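Local coordinates for quinonprotein alcohol dehydrogenase-like protein (Bacteroides thetaiotaomicron VPI-5482, PDB 4R5O) that is of unknown function but binds calcium ions and joins an immunoglobulin-like beta-sandwich domain to a seven-bladed beta-propeller, at residues 76-81 / 87-92; 30-35 / 70-75. One frame throughout, in Å; residues are numbered along the deposited sequence.

In the fold
Both contacts belong to the N-terminal immunoglobulin-like domain, and their centres lie about 20 Å apart. They come in series along the chain: interaction 2 brings the turn after strand 28-31 against the loop that leads into strand 74-83, and interaction 1 then pairs that same strand with the following one, 86-97, as a hairpin. Strands 28-31, 86-97 and 74-83 are consecutive neighbours in one mixed sheet, so both contacts reach the same sheet. Interaction 1 lies farther from the centre of the chain, while interaction 2 sits beside strand 121-123 of the first propeller sheet. The shared strand thus runs from the domain junction out into the sandwich.

Interaction 1 (76-81 / 87-92); sequences DLSCII and KVEMST
Strands 76-81 and 87-92 run antiparallel as the two arms of a hairpin, their axes 4.6 Å apart and their directions 163° from one another, with Leu77-Thr92, Cys79-Met90 and Ile81-Val88 as the hydrogen-bonded pairs. Each of these pairs exchanges two backbone bonds, such as Ile81 N to Val88 O at 2.8 Å. Between them, Ser78-Ser91 and Ile80-Glu89 are non-hydrogen-bonded pairs. The two faces of the hairpin differ in chemistry. On the face bearing Leu77, Cys79 and Ile81, selenomethionine Met90 folds back at its last torsion (chi3 -62°) and sets its methyl CE against two partners, 3.8 Å from Cys79 SG and 3.7 Å from Ile81 CD1. Trp52 of the adjoining strand 49-54 touches Leu77 and Cys79, and Phe23, in a loop, touches Cys79 and Met90, consistent with a face turned to the interior of the sandwich. The other face is mostly polar. Ser78 OG and Ser91 OG share a hydrogen bond of 3.1 Å in which either may donate. Beside them Ile80 spreads two branches: CG2, anti to the backbone N, lies 3.5 Å from Lys87 CG, and CG1 runs alongside Glu89, 3.9 Å from its CG. All three side chains point the same way, so Ile80 supplies apolar surface to the stems of two charged residues. Replacing Ile80 with an alanine would probably leave those stems without their apolar neighbour and freer to turn. Six backbone bonds hold the register, and the side chains add apolar packing on one face and a hydroxyl pair on the other. The division is predominant, not complete: Ile80 stands among the polar residues, and Thr92 lies on the face of Leu77, Cys79 and Ile81.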
loop_
_atom_site.group_PDB
_atom_site.type_symbol
_atom_site.label_atom_id
_atom_site.label_comp_id
_atom_site.label_asym_id
_atom_site.label_seq_id
_atom_site.Cartn_x
_atom_site.Cartn_y
_atom_site.Cartn_z
ATOM N N ASP A 76 -8.948 13.753 -17.037
ATOM C CA ASP A 76 -9.654 14.093 -18.263
ATOM C C ASP A 76 -10.071 15.534 -18.133
ATOM O O ASP A 76 -10.465 15.957 -17.041
ATOM C CB ASP A 76 -10.847 13.149 -18.520
ATOM C CG ASP A 76 -10.491 11.749 -18.983
ATOM O OD1 ASP A 76 -9.807 11.624 -20.028
ATOM O OD2 ASP A 76 -11.018 10.776 -18.392
ATOM N N LEU A 77 -9.930 16.316 -19.196
ATOM C CA LEU A 77 -10.290 17.720 -19.119
ATOM C C LEU A 77 -11.199 18.118 -20.273
ATOM O O LEU A 77 -10.890 17.863 -21.441
ATOM C CB LEU A 77 -9.024 18.587 -19.116
ATOM C CG LEU A 77 -9.171 20.111 -19.111
ATOM C CD1 LEU A 77 -9.792 20.630 -17.821
ATOM C CD2 LEU A 77 -7.862 20.716 -19.279
ATOM N N SER A 78 -12.328 18.748 -19.919
ATOM C CA SER A 78 -13.281 19.294 -20.874
ATOM C C SER A 78 -13.414 20.780 -20.682
ATOM O O SER A 78 -13.303 21.301 -19.562
ATOM C CB SER A 78 -14.652 18.633 -20.762
ATOM O OG SER A 78 -14.586 17.260 -21.104
ATOM N N CYS A 79 -13.663 21.464 -21.790
ATOM C CA CYS A 79 -13.882 22.890 -21.778
ATOM C C CYS A 79 -15.128 23.169 -22.550
ATOM O O CYS A 79 -15.174 22.941 -23.761
ATOM C CB CYS A 79 -12.681 23.645 -22.329
ATOM S SG CYS A 79 -12.922 25.424 -22.394
ATOM N N ILE A 80 -16.161 23.616 -21.839
ATOM C CA ILE A 80 -17.433 23.978 -22.437
ATOM C C ILE A 80 -17.493 25.493 -22.468
ATOM O O ILE A 80 -17.417 26.128 -21.419
ATOM C CB ILE A 80 -18.629 23.331 -21.687
ATOM C CG1 ILE A 80 -18.392 21.820 -21.421
ATOM C CG2 ILE A 80 -19.925 23.577 -22.447
ATOM C CD1 ILE A 80 -19.338 21.183 -20.504
ATOM N N ILE A 81 -17.553 26.077 -23.672
ATOM C CA ILE A 81 -17.668 27.531 -23.857
ATOM C C ILE A 81 -19.046 27.781 -24.445
ATOM O O ILE A 81 -19.383 27.206 -25.482
ATOM C CB ILE A 81 -16.521 28.142 -24.701
ATOM C CG1 ILE A 81 -15.155 27.558 -24.277
ATOM C CG2 ILE A 81 -16.574 29.686 -24.634
ATOM C CD1 ILE A 81 -14.029 27.894 -25.127
ATOM N N LYS A 87 -23.237 26.508 -27.663
ATOM C CA LYS A 87 -22.326 25.842 -26.749
ATOM C C LYS A 87 -21.310 24.996 -27.523
ATOM O O LYS A 87 -21.683 24.269 -28.449
ATOM C CB LYS A 87 -23.194 24.963 -25.828
ATOM C CG LYS A 87 -22.496 24.172 -24.761
ATOM C CD LYS A 87 -23.448 23.470 -23.807
ATOM C CE LYS A 87 -24.051 22.187 -24.310
ATOM N NZ LYS A 87 -24.878 21.522 -23.266
ATOM N N VAL A 88 -20.032 25.077 -27.144
ATOM C CA VAL A 88 -18.989 24.260 -27.769
ATOM C C VAL A 88 -18.230 23.492 -26.656
ATOM O O VAL A 88 -18.047 24.017 -25.562
ATOM C CB VAL A 88 -18.035 25.061 -28.678
ATOM C CG1 VAL A 88 -17.343 26.199 -27.938
ATOM C CG2 VAL A 88 -17.010 24.141 -29.314
ATOM N N GLU A 89 -17.830 22.247 -26.935
ATOM C CA GLU A 89 -17.107 21.430 -25.982
ATOM C C GLU A 89 -15.887 20.745 -26.637
ATOM O O GLU A 89 -16.026 19.980 -27.600
ATOM C CB GLU A 89 -18.031 20.374 -25.358
ATOM C CG GLU A 89 -17.328 19.464 -24.364
ATOM C CD GLU A 89 -18.187 18.430 -23.677
ATOM O OE1 GLU A 89 -19.431 18.548 -23.741
ATOM O OE2 GLU A 89 -17.611 17.536 -23.017
HETATM N N MSE A 90 -14.698 21.000 -26.054
HETATM C CA MSE A 90 -13.409 20.403 -26.411
HETATM C C MSE A 90 -12.912 19.561 -25.293
HETATM O O MSE A 90 -13.099 19.934 -24.145
HETATM C CB MSE A 90 -12.379 21.462 -26.736
HETATM C CG MSE A 90 -12.710 22.267 -27.937
HETATM SE SE MSE A 90 -11.899 23.970 -27.744
HETATM C CE MSE A 90 -12.892 24.550 -26.051
ATOM N N SER A 91 -12.240 18.458 -25.603
ATOM C CA SER A 91 -11.717 17.577 -24.566
ATOM C C SER A 91 -10.268 17.181 -24.841
ATOM O O SER A 91 -9.819 17.106 -25.995
ATOM C CB SER A 91 -12.577 16.324 -24.442
ATOM O OG SER A 91 -13.890 16.692 -24.051
ATOM N N THR A 92 -9.535 16.973 -23.749
ATOM C CA THR A 92 -8.157 16.503 -23.755
ATOM C C THR A 92 -7.950 15.786 -22.414
ATOM O O THR A 92 -8.911 15.555 -21.675
ATOM C CB THR A 92 -7.121 17.639 -24.042
ATOM O OG1 THR A 92 -5.848 17.035 -24.273
ATOM C CG2 THR A 92 -7.025 18.697 -22.911
#

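Interaction 2 (30-35 / 70-75); sequences LELGET and DNPCRA
Leu32 occupies the second position of a type II turn from Glu31 to Glu34, and the loop of residues 70-73, just before strand 74-83, passes alongside it with no hydrogen bond between the two segments. The turn closes on itself through Glu34 N to Glu31 O at 3.0 Å, and Gly33 adopts a positive phi of 102°, where a side chain would crowd the carbonyl oxygen of Leu32. Between the two segments, one methyl does the work. With CG set beside its own backbone N (chi1 -71°), Leu32 extends CD2 over the flat face of the peptide joining Asn71 to Pro72, 3.4 Å from Asn71 C and 3.5 Å from Pro72 N. The same methyl meets the proline ring at CD, 4.1 Å away. Tyr123, on strand 121-123 of the first propeller sheet, touches Leu32, Asn71 and Pro72 alike. A small apolar contact, methyl on peptide and proline, therefore joins two loops of the immunoglobulin-like domain beside the start of the propeller, while Pro72 O and Asn71 ND2 bond across the junction to Ser129 OG.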
loop_
_atom_site.group_PDB
_atom_site.type_symbol
_atom_site.label_atom_id
_atom_site.label_comp_id
_atom_site.label_asym_id
_atom_site.label_seq_id
_atom_site.Cartn_x
_atom_site.Cartn_y
_atom_site.Cartn_z
ATOM N N LEU A 30 3.089 16.815 -17.945
ATOM C CA LEU A 30 3.798 17.866 -17.200
ATOM C C LEU A 30 4.714 17.285 -16.134
ATOM O O LEU A 30 4.459 16.192 -15.645
ATOM C CB LEU A 30 2.800 18.836 -16.509
ATOM C CG LEU A 30 1.845 19.602 -17.413
ATOM C CD1 LEU A 30 0.411 18.964 -17.393
ATOM C CD2 LEU A 30 1.836 21.076 -17.037
ATOM N N GLU A 31 5.739 18.046 -15.731
ATOM C CA GLU A 31 6.602 17.639 -14.627
ATOM C C GLU A 31 5.953 18.011 -13.316
ATOM O O GLU A 31 5.151 18.951 -13.280
ATOM C CB GLU A 31 8.015 18.271 -14.720
ATOM C CG GLU A 31 8.812 17.938 -15.972
ATOM C CD GLU A 31 9.152 16.487 -16.244
ATOM O OE1 GLU A 31 9.307 15.705 -15.277
ATOM O OE2 GLU A 31 9.328 16.150 -17.436
ATOM N N LEU A 32 6.301 17.298 -12.229
ATOM C CA LEU A 32 5.827 17.678 -10.898
ATOM C C LEU A 32 6.369 19.075 -10.615
ATOM O O LEU A 32 7.531 19.364 -10.928
ATOM C CB LEU A 32 6.231 16.648 -9.823
ATOM C CG LEU A 32 5.506 15.308 -9.867
ATOM C CD1 LEU A 32 6.257 14.249 -9.086
ATOM C CD2 LEU A 32 4.052 15.436 -9.415
ATOM N N GLY A 33 5.491 19.963 -10.185
ATOM C CA GLY A 33 5.867 21.352 -9.946
ATOM C C GLY A 33 5.435 22.308 -11.049
ATOM O O GLY A 33 5.320 23.506 -10.788
ATOM N N GLU A 34 5.187 21.791 -12.290
ATOM C CA GLU A 34 4.739 22.599 -13.420
ATOM C C GLU A 34 3.244 22.914 -13.307
ATOM O O GLU A 34 2.524 22.249 -12.550
ATOM C CB GLU A 34 5.021 21.922 -14.761
ATOM C CG GLU A 34 6.491 21.685 -15.069
ATOM C CD GLU A 34 6.837 21.213 -16.475
ATOM O OE1 GLU A 34 5.917 20.996 -17.303
ATOM O OE2 GLU A 34 8.051 21.110 -16.762
ATOM N N THR A 35 2.786 23.947 -14.048
ATOM C CA THR A 35 1.389 24.375 -14.058
ATOM C C THR A 35 0.824 24.243 -15.468
ATOM O O THR A 35 1.430 24.725 -16.437
ATOM C CB THR A 35 1.258 25.818 -13.531
ATOM O OG1 THR A 35 1.828 25.895 -12.220
ATOM C CG2 THR A 35 -0.184 26.296 -13.472
ATOM N N ASP A 70 1.077 19.526 -8.680
ATOM C CA ASP A 70 1.840 19.466 -7.433
ATOM C C ASP A 70 1.740 18.055 -6.801
ATOM O O ASP A 70 2.303 17.812 -5.733
ATOM C CB ASP A 70 1.356 20.561 -6.457
ATOM C CG ASP A 70 -0.133 20.601 -6.145
ATOM O OD1 ASP A 70 -0.879 19.680 -6.613
ATOM O OD2 ASP A 70 -0.564 21.559 -5.450
ATOM N N ASN A 71 1.099 17.115 -7.512
ATOM C CA ASN A 71 0.955 15.739 -7.060
ATOM C C ASN A 71 0.920 14.750 -8.239
ATOM O O ASN A 71 0.376 15.108 -9.275
ATOM C CB ASN A 71 -0.341 15.610 -6.244
ATOM C CG ASN A 71 -0.203 14.748 -5.001
ATOM O OD1 ASN A 71 0.604 15.052 -4.111
ATOM N ND2 ASN A 71 -1.055 13.730 -4.844
ATOM N N PRO A 72 1.430 13.495 -8.129
ATOM C CA PRO A 72 1.230 12.536 -9.228
ATOM C C PRO A 72 -0.252 12.447 -9.567
ATOM O O PRO A 72 -1.056 12.274 -8.651
ATOM C CB PRO A 72 1.778 11.220 -8.657
ATOM C CG PRO A 72 2.714 11.627 -7.608
ATOM C CD PRO A 72 2.094 12.839 -6.986
ATOM N N CYS A 73 -0.623 12.661 -10.846
ATOM C CA CYS A 73 -2.026 12.669 -11.254
ATOM C C CYS A 73 -2.176 12.263 -12.709
ATOM O O CYS A 73 -1.211 12.188 -13.445
ATOM C CB CYS A 73 -2.645 14.049 -11.024
ATOM S SG CYS A 73 -1.951 15.379 -12.063
ATOM N N ARG A 74 -3.425 12.017 -13.096
ATOM C CA ARG A 74 -3.948 11.728 -14.420
ATOM C C ARG A 74 -5.379 12.214 -14.373
ATOM O O ARG A 74 -6.046 11.996 -13.361
ATOM C CB ARG A 74 -3.787 10.251 -14.873
ATOM C CG ARG A 74 -4.545 9.268 -14.077
ATOM C CD ARG A 74 -4.723 7.949 -14.775
ATOM N NE ARG A 74 -5.512 7.068 -13.906
ATOM C CZ ARG A 74 -5.953 5.864 -14.228
ATOM N NH1 ARG A 74 -5.716 5.364 -15.432
ATOM N NH2 ARG A 74 -6.650 5.151 -13.350
ATOM N N ALA A 75 -5.814 12.973 -15.390
ATOM C CA ALA A 75 -7.149 13.556 -15.424
ATOM C C ALA A 75 -7.625 13.807 -16.847
ATOM O O ALA A 75 -6.817 14.015 -17.745
ATOM C CB ALA A 75 -7.168 14.871 -14.651
#